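Local coordinates for protein putative glucoamylase (Bacteroides uniformis, PDB 4GL3) that is probably a glycoside hydrolase of the glucoamylase type, although its natural substrate is not established, at residues Arg75-Ala79 with Tyr140-Asp144; Ile124-Phe129 with Glu195-Val199. All coordinates share one frame; numbering follows the deposited sequence.

Contact 1 of 2, residues Arg75-Ala79 with Tyr140-Asp144; sequences REQGA and YFTKD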
ATOM      1  N   ARG A  75      23.273   4.939  -3.636  1.00 33.65           N
ATOM      2  CA  ARG A  75      23.072   3.784  -2.809  1.00 36.37           C
ATOM      3  C   ARG A  75      23.554   4.024  -1.374  1.00 34.97           C
ATOM      4  O   ARG A  75      22.969   3.521  -0.447  1.00 36.10           O
ATOM      5  CB  ARG A  75      23.812   2.571  -3.350  1.00 40.03           C
ATOM      6  CG  ARG A  75      23.217   1.295  -2.758  1.00 46.51           C
ATOM      7  CD  ARG A  75      24.224   0.198  -2.774  1.00 53.37           C
ATOM      8  NE  ARG A  75      23.762  -1.012  -2.102  1.00 49.42           N
ATOM      9  CZ  ARG A  75      23.041  -1.979  -2.652  1.00 39.31           C
ATOM     10  NH1 ARG A  75      22.573  -1.912  -3.889  1.00 37.58           N
ATOM     11  NH2 ARG A  75      22.777  -3.029  -1.924  1.00 42.23           N
ATOM     12  N   GLU A  76      24.655   4.743  -1.226  1.00 35.47           N
ATOM     13  CA  GLU A  76      25.180   5.078   0.090  1.00 41.28           C
ATOM     14  C   GLU A  76      24.170   5.982   0.809  1.00 37.94           C
ATOM     15  O   GLU A  76      23.909   5.770   1.982  1.00 34.50           O
ATOM     16  CB  GLU A  76      26.562   5.743  -0.002  1.00 43.30           C
ATOM     17  CG  GLU A  76      27.669   4.850  -0.594  1.00 55.63           C
ATOM     18  CD  GLU A  76      27.429   4.445  -2.073  1.00 73.30           C
ATOM     19  OE1 GLU A  76      26.972   5.275  -2.920  1.00 53.87           O
ATOM     20  OE2 GLU A  76      27.678   3.264  -2.413  1.00 87.41           O
ATOM     21  N   GLN A  77      23.576   6.950   0.102  1.00 33.58           N
ATOM     22  CA  GLN A  77      22.575   7.811   0.735  1.00 34.24           C
ATOM     23  C   GLN A  77      21.365   7.034   1.153  1.00 32.56           C
ATOM     24  O   GLN A  77      20.826   7.261   2.245  1.00 31.73           O
ATOM     25  CB  GLN A  77      22.125   8.958  -0.150  1.00 34.12           C
ATOM     26  CG  GLN A  77      23.174  10.015  -0.420  1.00 39.32           C
ATOM     27  CD  GLN A  77      22.696  10.991  -1.498  1.00 47.61           C
ATOM     28  OE1 GLN A  77      22.247  10.605  -2.574  1.00 38.15           O
ATOM     29  NE2 GLN A  77      22.747  12.254  -1.179  1.00 53.81           N
ATOM     30  N   GLY A  78      20.912   6.144   0.286  1.00 30.07           N
ATOM     31  CA  GLY A  78      19.725   5.399   0.552  1.00 31.24           C
ATOM     32  C   GLY A  78      19.896   4.429   1.720  1.00 31.26           C
ATOM     33  O   GLY A  78      19.001   4.270   2.553  1.00 32.05           O
ATOM     34  N   ALA A  79      21.056   3.787   1.772  1.00 33.15           N
ATOM     35  CA  ALA A  79      21.408   2.865   2.866  1.00 31.73           C
ATOM     36  C   ALA A  79      21.487   3.611   4.199  1.00 29.77           C
ATOM     37  O   ALA A  79      21.026   3.128   5.241  1.00 29.37           O
ATOM     38  CB  ALA A  79      22.729   2.160   2.552  1.00 29.57           C
ATOM     39  N   TYR A 140      17.293  -6.436  -0.698  1.00 29.34           N
ATOM     40  CA  TYR A 140      18.004  -5.489  -1.597  1.00 29.74           C
ATOM     41  C   TYR A 140      19.383  -5.083  -1.070  1.00 33.94           C
ATOM     42  O   TYR A 140      20.355  -5.045  -1.822  1.00 32.60           O
ATOM     43  CB  TYR A 140      17.181  -4.205  -1.752  1.00 30.22           C
ATOM     44  CG  TYR A 140      17.828  -3.171  -2.666  1.00 32.95           C
ATOM     45  CD1 TYR A 140      17.831  -3.339  -4.057  1.00 33.12           C
ATOM     46  CD2 TYR A 140      18.424  -2.030  -2.148  1.00 38.72           C
ATOM     47  CE1 TYR A 140      18.402  -2.394  -4.897  1.00 33.90           C
ATOM     48  CE2 TYR A 140      19.010  -1.090  -2.978  1.00 36.41           C
ATOM     49  CZ  TYR A 140      18.983  -1.279  -4.349  1.00 34.59           C
ATOM     50  OH  TYR A 140      19.565  -0.371  -5.136  1.00 36.98           O
ATOM     51  N   PHE A 141      19.462  -4.741   0.221  1.00 31.57           N
ATOM     52  CA  PHE A 141      20.729  -4.281   0.852  1.00 34.75           C
ATOM     53  C   PHE A 141      21.652  -5.424   1.263  1.00 34.20           C
ATOM     54  O   PHE A 141      21.858  -5.667   2.458  1.00 32.38           O
ATOM     55  CB  PHE A 141      20.434  -3.372   2.050  1.00 31.51           C
ATOM     56  CG  PHE A 141      19.779  -2.087   1.660  1.00 27.27           C
ATOM     57  CD1 PHE A 141      20.517  -1.071   1.102  1.00 31.06           C
ATOM     58  CD2 PHE A 141      18.434  -1.925   1.792  1.00 28.73           C
ATOM     59  CE1 PHE A 141      19.917   0.098   0.690  1.00 32.26           C
ATOM     60  CE2 PHE A 141      17.816  -0.752   1.421  1.00 28.86           C
ATOM     61  CZ  PHE A 141      18.577   0.273   0.885  1.00 29.03           C
ATOM     62  N   THR A 142      22.230  -6.076   0.252  1.00 33.99           N
ATOM     63  CA  THR A 142      22.953  -7.335   0.403  1.00 34.15           C
ATOM     64  C   THR A 142      24.466  -7.176   0.436  1.00 36.94           C
ATOM     65  O   THR A 142      25.169  -8.164   0.492  1.00 40.96           O
ATOM     66  CB  THR A 142      22.605  -8.291  -0.767  1.00 37.87           C
ATOM     67  OG1 THR A 142      22.939  -7.643  -1.980  1.00 39.33           O
ATOM     68  CG2 THR A 142      21.134  -8.591  -0.831  1.00 33.89           C
ATOM     69  N   LYS A 143      24.995  -5.955   0.415  1.00 38.39           N
ATOM     70  CA  LYS A 143      26.449  -5.745   0.431  0.50 40.32           C
ATOM     71  C   LYS A 143      27.046  -6.133   1.777  1.00 39.74           C
ATOM     72  O   LYS A 143      26.418  -5.956   2.812  1.00 37.50           O
ATOM     73  CB  LYS A 143      26.791  -4.277   0.174  0.50 39.81           C
ATOM     74  CG  LYS A 143      26.293  -3.742  -1.146  0.50 40.64           C
ATOM     75  CD  LYS A 143      27.040  -2.477  -1.497  0.50 41.72           C
ATOM     76  CE  LYS A 143      26.983  -2.208  -2.983  0.50 41.89           C
ATOM     77  NZ  LYS A 143      27.983  -1.159  -3.275  0.50 43.62           N
ATOM     78  N   ASP A 144      28.259  -6.641   1.764  1.00 44.42           N
ATOM     79  CA  ASP A 144      28.962  -6.938   2.993  1.00 48.48           C
ATOM     80  C   ASP A 144      29.688  -5.651   3.427  1.00 48.59           C
ATOM     81  O   ASP A 144      30.856  -5.465   3.132  1.00 50.63           O
ATOM     82  CB  ASP A 144      29.969  -8.084   2.746  1.00 49.29           C
ATOM     83  CG  ASP A 144      30.772  -8.442   3.993  1.00 52.98           C
ATOM     84  OD1 ASP A 144      30.360  -8.087   5.127  1.00 51.61           O
ATOM     85  OD2 ASP A 144      31.838  -9.064   3.838  1.00 60.66           O
TER
HETATM   86  O   HOH W   1      22.808   0.242  -6.048  1.00 41.62           O
HETATM   87  O   HOH W   2      20.909  -4.203  -4.720  1.00 54.38           O
HETATM   88  O   HOH W   3      27.407   0.850  -1.532  1.00 48.00           O
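The guanidinium of Arg75 lies between two side chains, with Tyr140 CE2 over one face and, in one of the two conformers modelled for Lys143, Lys143 CE over the other. The guanidinium and the Tyr140 ring are inclined by 23°, and the two side chains slide past each other in opposite directions. At its edge, in plane, are the backbone N of Thr142 and two waters. Arg75 NH2 donates to Tyr140 O at 3.2 Å, a bent bond (140° at the hydrogen) whose acceptor sits out of the guanidinium plane. NH1 of Arg75 gives a hydrogen to each water; one returns to Tyr140 O, the other only weakly to Tyr140 OH, which has Glu69 as its main partner. The reach comes from torsions: CG of Arg75 is anti to the backbone N (chi1 -161°), and the chain then runs extended to NE, which forms a salt bridge with Glu148. Lys143, in that same conformer, crosses this arm at a slant, CE 3.5 Å from Arg75 NE. Deeper in, Phe141 sits at the centre of an inverse gamma turn; its CE1 comes within 3.8 Å of Ala79 CA, while Tyr140 CD2 stands over the centre of its ring. A leucine in place of Arg75 would probably leave Glu148 without its salt-bridge mate and Tyr140 O without its direct side-chain donor. Cations and carboxylates are interleaved here, Arg75 NE with Glu148 and, for this lysine conformer, Lys143 NZ with Glu76 OE2 through a water, an arrangement likely to balance the charges.

Contact 2 of 2, residues Ile124-Phe129 with Glu195-Val199; sequences IVESAF and ECHIV. With TRS (2-amino-2-hydroxymethyl-propane-1,3-diol), chain B.
Ile124 meets Val199 through the end of its chain, CD1 lying 3.7 Å from Val199 CG1, and the two side chains cross at about a right angle. CG1 of Ile124 stands between the backbone N and the carbonyl carbon (chi1 72°), the crowded position, and CD1 extends from there to the valine. One residue on, Val125 turns CG2 onto the sulfur of Cys196, 3.6 Å from SG, and the same methyl also touches Val199 CG2. Glu126 points away from the second segment: its OE2 accepts a hydrogen bond from O2 of a bound TRS molecule at 2.7 Å, while OE1 is held by Gly55 N. Ala128 faces the second segment directly, and its CB rests 3.7 Å from Val199 CG2 and a little farther from Ile198 CG2. The backbones are closest here, with 5.5 Å between Ala128 CA and Val199 CA, a spacing the small methyl permits. Phe129 closes the row. Its edge meets the carbonyl of Glu195, CZ being 3.6 Å from Glu195 O, which also accepts from Ser255 OG; CE1 packs on Ile198 CG2 at 3.7 Å. The ring lies 15° from the plane of the Glu195 carboxylate, whose OE2 takes a weak hydrogen bond from TRS O3. Glu126, and more weakly Glu195, thus bond the TRS, probably picked up from the crystallisation liquor, beside the edge of the Phe129 ring. Such packing of helix starts is consistent with the helical six-hairpin fold expected of this family. The apolar seam joins the start of helix 124-140 to the first turn of helix 197-205 and the residues just before it; Phe167 and Trp176 from loops pack on Ile124 and Val125, and strand 122-123 leads straight into helix 124-140.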
ATOM      1  N   ILE A 124      -2.007  -4.145  13.197  1.00 21.53           N
ATOM      2  CA  ILE A 124      -1.202  -5.116  12.481  1.00 20.01           C
ATOM      3  C   ILE A 124      -1.282  -5.002  10.969  1.00 22.96           C
ATOM      4  O   ILE A 124      -0.429  -5.599  10.266  1.00 18.55           O
ATOM      5  CB  ILE A 124      -1.420  -6.592  12.909  1.00 23.71           C
ATOM      6  CG1 ILE A 124      -2.761  -7.149  12.434  1.00 22.46           C
ATOM      7  CG2 ILE A 124      -1.277  -6.720  14.431  1.00 23.56           C
ATOM      8  CD1 ILE A 124      -2.809  -8.677  12.666  1.00 23.39           C
ATOM      9  N   VAL A 125      -2.291  -4.289  10.456  1.00 20.59           N
ATOM     10  CA  VAL A 125      -2.385  -4.069   9.004  1.00 20.27           C
ATOM     11  C   VAL A 125      -1.302  -3.048   8.638  1.00 21.26           C
ATOM     12  O   VAL A 125      -0.494  -3.279   7.748  1.00 22.44           O
ATOM     13  CB  VAL A 125      -3.789  -3.598   8.559  1.00 22.96           C
ATOM     14  CG1 VAL A 125      -3.743  -3.197   7.068  1.00 19.37           C
ATOM     15  CG2 VAL A 125      -4.847  -4.703   8.846  1.00 18.95           C
ATOM     16  N   GLU A 126      -1.229  -1.956   9.389  1.00 20.14           N
ATOM     17  CA  GLU A 126      -0.180  -0.953   9.151  1.00 20.11           C
ATOM     18  C   GLU A 126       1.193  -1.608   9.352  1.00 21.99           C
ATOM     19  O   GLU A 126       2.153  -1.393   8.590  1.00 20.15           O
ATOM     20  CB  GLU A 126      -0.345   0.231  10.096  1.00 22.25           C
ATOM     21  CG  GLU A 126      -1.672   0.948   9.937  1.00 22.54           C
ATOM     22  CD  GLU A 126      -1.752   1.798   8.687  1.00 32.79           C
ATOM     23  OE1 GLU A 126      -0.694   2.391   8.331  1.00 34.18           O
ATOM     24  OE2 GLU A 126      -2.860   1.887   8.110  1.00 37.18           O
ATOM     25  N   SER A 127       1.298  -2.459  10.355  1.00 16.82           N
ATOM     26  CA  SER A 127       2.618  -3.069  10.616  1.00 20.57           C
ATOM     27  C   SER A 127       2.996  -4.040   9.494  1.00 19.93           C
ATOM     28  O   SER A 127       4.164  -4.164   9.148  1.00 21.90           O
ATOM     29  CB  SER A 127       2.620  -3.820  11.960  1.00 23.67           C
ATOM     30  OG  SER A 127       2.570  -2.909  13.041  1.00 22.76           O
ATOM     31  N   ALA A 128       1.991  -4.736   8.930  1.00 20.67           N
ATOM     32  CA  ALA A 128       2.198  -5.669   7.812  1.00 22.11           C
ATOM     33  C   ALA A 128       2.714  -4.902   6.570  1.00 21.70           C
ATOM     34  O   ALA A 128       3.580  -5.395   5.866  1.00 21.65           O
ATOM     35  CB  ALA A 128       0.912  -6.443   7.481  1.00 19.22           C
ATOM     36  N   PHE A 129       2.186  -3.709   6.315  1.00 20.00           N
ATOM     37  CA  PHE A 129       2.653  -2.910   5.200  1.00 23.05           C
ATOM     38  C   PHE A 129       4.093  -2.447   5.440  1.00 25.13           C
ATOM     39  O   PHE A 129       4.940  -2.430   4.500  1.00 23.58           O
ATOM     40  CB  PHE A 129       1.725  -1.736   4.936  1.00 23.67           C
ATOM     41  CG  PHE A 129       0.320  -2.126   4.563  1.00 22.22           C
ATOM     42  CD1 PHE A 129       0.047  -3.284   3.807  1.00 25.47           C
ATOM     43  CD2 PHE A 129      -0.729  -1.308   4.922  1.00 23.29           C
ATOM     44  CE1 PHE A 129      -1.277  -3.608   3.435  1.00 25.23           C
ATOM     45  CE2 PHE A 129      -2.048  -1.637   4.583  1.00 23.47           C
ATOM     46  CZ  PHE A 129      -2.311  -2.794   3.871  1.00 24.89           C
ATOM     47  N   GLU A 195      -7.931  -4.741   1.357  1.00 26.04           N
ATOM     48  CA  GLU A 195      -6.519  -4.403   1.224  1.00 25.06           C
ATOM     49  C   GLU A 195      -5.596  -5.219   2.100  1.00 29.91           C
ATOM     50  O   GLU A 195      -4.385  -5.064   1.966  1.00 24.34           O
ATOM     51  CB  GLU A 195      -6.282  -2.900   1.535  1.00 27.63           C
ATOM     52  CG  GLU A 195      -6.352  -2.532   3.039  1.00 24.87           C
ATOM     53  CD  GLU A 195      -7.737  -2.131   3.538  1.00 29.43           C
ATOM     54  OE1 GLU A 195      -8.737  -2.741   3.118  1.00 32.81           O
ATOM     55  OE2 GLU A 195      -7.809  -1.227   4.404  1.00 27.56           O
ATOM     56  N   CYS A 196      -6.123  -6.075   2.993  1.00 23.13           N
ATOM     57  CA  CYS A 196      -5.282  -6.683   4.037  1.00 25.23           C
ATOM     58  C   CYS A 196      -4.736  -8.088   3.755  1.00 24.47           C
ATOM     59  O   CYS A 196      -4.342  -8.773   4.677  1.00 23.95           O
ATOM     60  CB  CYS A 196      -6.133  -6.765   5.296  1.00 23.55           C
ATOM     61  SG  CYS A 196      -6.830  -5.211   5.831  1.00 24.68           S
ATOM     62  N   HIS A 197      -4.769  -8.551   2.511  1.00 19.79           N
ATOM     63  CA  HIS A 197      -4.345  -9.922   2.176  1.00 23.31           C
ATOM     64  C   HIS A 197      -2.965 -10.288   2.770  1.00 23.89           C
ATOM     65  O   HIS A 197      -2.729 -11.423   3.295  1.00 22.32           O
ATOM     66  CB  HIS A 197      -4.338 -10.069   0.641  1.00 23.66           C
ATOM     67  CG  HIS A 197      -4.365 -11.478   0.142  1.00 24.87           C
ATOM     68  ND1 HIS A 197      -4.191 -11.779  -1.191  1.00 28.83           N
ATOM     69  CD2 HIS A 197      -4.567 -12.660   0.778  1.00 23.71           C
ATOM     70  CE1 HIS A 197      -4.290 -13.091  -1.356  1.00 30.06           C
ATOM     71  NE2 HIS A 197      -4.539 -13.646  -0.181  1.00 27.55           N
ATOM     72  N   ILE A 198      -2.068  -9.310   2.706  1.00 23.56           N
ATOM     73  CA  ILE A 198      -0.669  -9.489   3.078  1.00 25.76           C
ATOM     74  C   ILE A 198      -0.500  -9.820   4.560  1.00 21.57           C
ATOM     75  O   ILE A 198       0.512 -10.441   4.959  1.00 22.15           O
ATOM     76  CB  ILE A 198       0.189  -8.228   2.703  1.00 29.72           C
ATOM     77  CG1 ILE A 198       1.676  -8.529   2.723  1.00 35.48           C
ATOM     78  CG2 ILE A 198      -0.052  -7.062   3.652  1.00 22.00           C
ATOM     79  CD1 ILE A 198       2.158  -9.250   1.522  1.00 36.98           C
ATOM     80  N   VAL A 199      -1.457  -9.400   5.385  1.00 22.56           N
ATOM     81  CA  VAL A 199      -1.409  -9.752   6.778  1.00 22.84           C
ATOM     82  C   VAL A 199      -1.430 -11.274   6.985  1.00 21.83           C
ATOM     83  O   VAL A 199      -0.686 -11.801   7.821  1.00 23.67           O
ATOM     84  CB  VAL A 199      -2.572  -9.086   7.586  1.00 24.23           C
ATOM     85  CG1 VAL A 199      -2.421  -9.410   9.079  1.00 21.78           C
ATOM     86  CG2 VAL A 199      -2.576  -7.572   7.334  1.00 19.89           C
TER
HETATM   87  C   TRS B 500      -6.611   2.507   5.652  1.00 53.66           C
HETATM   88  C1  TRS B 500      -7.361   2.500   4.287  1.00 54.96           C
HETATM   89  C2  TRS B 500      -5.238   3.183   5.509  1.00 47.72           C
HETATM   90  C3  TRS B 500      -6.405   1.084   6.159  1.00 46.14           C
HETATM   91  N   TRS B 500      -7.474   3.159   6.695  1.00 50.22           N
HETATM   92  O1  TRS B 500      -7.756   3.790   3.689  1.00 39.06           O
HETATM   93  O2  TRS B 500      -4.509   3.445   6.716  1.00 49.59           O
HETATM   94  O3  TRS B 500      -5.336   0.437   5.457  1.00 46.99           O

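How the contacts relate
Contact 2 takes the first turn of helix 124-140, and residues 140-144 of contact 1 lie in the loop that follows it. Their centres are about 25 Å apart, with helix 124-140 running from one region toward the other. The nearest atoms remain about 13 Å apart, and the two do not touch. Contact 2 is buried, about 9 Å from the centre of the chain, and joins two helix starts through methyls, a sulfur and a ring without a hydrogen bond across. Contact 1 lies about 23 Å from that centre and is only partly buried; there water and charged side chains do much of the joining, with a small apolar patch underneath against helix 75-90.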